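Local coordinates for protein maleate cis-trans isomerase (Pseudomonas putida, PDB 4FQ5) that probably catalyses the cis-trans isomerization of the C2-C3 double bond of maleate to give fumarate, at residues 51-54 / 59-62. The protein carries 1 engineered substitution. Sequence-based numbering, arbitrary orientation.
Sequences AREL and RFTF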
# COMPACT_ATOMS: atom_id res chain seq x y z
N ALA A 51 -4.79 -3.63 5.31
CA ALA A 51 -5.23 -4.74 4.47
C ALA A 51 -6.63 -4.50 3.92
O ALA A 51 -6.90 -4.79 2.75
CB ALA A 51 -5.16 -6.07 5.23
N ARG A 52 -7.52 -3.94 4.75
CA ARG A 52 -8.89 -3.64 4.30
C ARG A 52 -8.90 -2.63 3.14
O ARG A 52 -9.76 -2.72 2.25
CB ARG A 52 -9.76 -3.13 5.45
CG ARG A 52 -11.24 -3.09 5.09
CD ARG A 52 -12.07 -2.37 6.14
NE ARG A 52 -13.50 -2.46 5.83
CZ ARG A 52 -14.18 -1.59 5.09
NH1 ARG A 52 -13.56 -0.52 4.56
NH2 ARG A 52 -15.47 -1.77 4.87
N GLU A 53 -7.96 -1.69 3.15
CA GLU A 53 -7.85 -0.67 2.10
C GLU A 53 -7.55 -1.27 0.72
O GLU A 53 -7.82 -0.64 -0.30
CB GLU A 53 -6.82 0.40 2.49
CG GLU A 53 -7.28 1.26 3.68
CD GLU A 53 -6.27 2.32 4.11
OE1 GLU A 53 -5.19 2.42 3.49
OE2 GLU A 53 -6.58 3.07 5.07
N LEU A 54 -7.00 -2.48 0.69
CA LEU A 54 -6.79 -3.20 -0.57
C LEU A 54 -8.10 -3.68 -1.18
O LEU A 54 -8.19 -3.98 -2.37
CB LEU A 54 -5.87 -4.40 -0.36
CG LEU A 54 -4.45 -4.10 0.13
CD1 LEU A 54 -3.72 -5.41 0.34
CD2 LEU A 54 -3.70 -3.21 -0.85
N ARG A 59 -10.53 4.89 3.79
CA ARG A 59 -9.17 5.11 4.27
C ARG A 59 -9.23 5.47 5.75
O ARG A 59 -10.20 6.07 6.22
CB ARG A 59 -8.49 6.23 3.47
CG ARG A 59 -8.32 5.95 1.98
CD ARG A 59 -7.33 4.83 1.72
NE ARG A 59 -6.77 4.89 0.36
CZ ARG A 59 -5.82 4.08 -0.11
NH1 ARG A 59 -5.30 3.13 0.66
NH2 ARG A 59 -5.38 4.23 -1.35
N PHE A 60 -8.19 5.08 6.49
CA PHE A 60 -8.21 5.19 7.94
C PHE A 60 -7.04 6.02 8.47
O PHE A 60 -5.94 5.93 7.95
CB PHE A 60 -8.21 3.79 8.57
CG PHE A 60 -9.38 2.95 8.16
CD1 PHE A 60 -10.58 3.02 8.87
CD2 PHE A 60 -9.31 2.11 7.06
CE1 PHE A 60 -11.68 2.25 8.50
CE2 PHE A 60 -10.40 1.34 6.67
CZ PHE A 60 -11.59 1.42 7.39
N THR A 61 -7.31 6.85 9.47
CA THR A 61 -6.23 7.52 10.22
C THR A 61 -6.35 7.10 11.68
O THR A 61 -7.45 6.81 12.16
CB THR A 61 -6.27 9.06 10.10
OG1 THR A 61 -7.51 9.55 10.61
CG2 THR A 61 -6.11 9.50 8.65
N PHE A 62 -5.21 7.06 12.37
CA PHE A 62 -5.16 6.49 13.72
C PHE A 62 -4.70 7.50 14.76
O PHE A 62 -3.71 8.20 14.55
CB PHE A 62 -4.30 5.22 13.72
CG PHE A 62 -4.82 4.17 12.78
CD1 PHE A 62 -5.86 3.32 13.18
CD2 PHE A 62 -4.33 4.06 11.48
CE1 PHE A 62 -6.37 2.37 12.31
CE2 PHE A 62 -4.84 3.10 10.61
CZ PHE A 62 -5.86 2.26 11.02
O HOH W 1 -5.07 5.46 4.94
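Glu53 reaches over to the start of strand 59-67 and uses its two carboxylate oxygens for different tasks. Glu53 OE2 accepts the backbone N-H of Phe60, 2.9 Å from Phe60 N, and is met nearly along its C-O axis. Glu53 OE1 forms a salt bridge with Arg59 NH1 at 2.9 Å. That nitrogen lies above the carboxylate plane, whereas OE1 sits close to the plane of the guanidinium; the two planes are 85° apart. The bend at chi2 of Arg59 (-68°) brings its CD to 3.6 Å from Glu53 CD and turns the guanidinium back to the acid. A water donates to both Glu53 OE2 and Phe60 O, giving OE2 a second donor. The carboxylate lies nearly coplanar with the Phe60 ring, and Glu53 OE2 meets the ring at its edge, 3.5 Å from Phe60 CD2. Arg52 NH1 also lies at the ring edge, 4.0 Å from Phe60 CZ, with guanidinium and ring planes 89° apart; Arg52 CD touches CZ too. The Arg52 guanidinium has stronger partners in Glu58 and the carbonyl of Pro259. Arg59 NH2 also bonds to the backbone carbonyl of Glu53 of a neighbouring subunit, which ties the ion pair to a subunit interface. The contact joins the last part of helix 41-52 and the residues just after it to the next strand, in the beta-alpha-beta unit 27-35, 41-52, 59-67 of a parallel sheet, away from the maleate pocket.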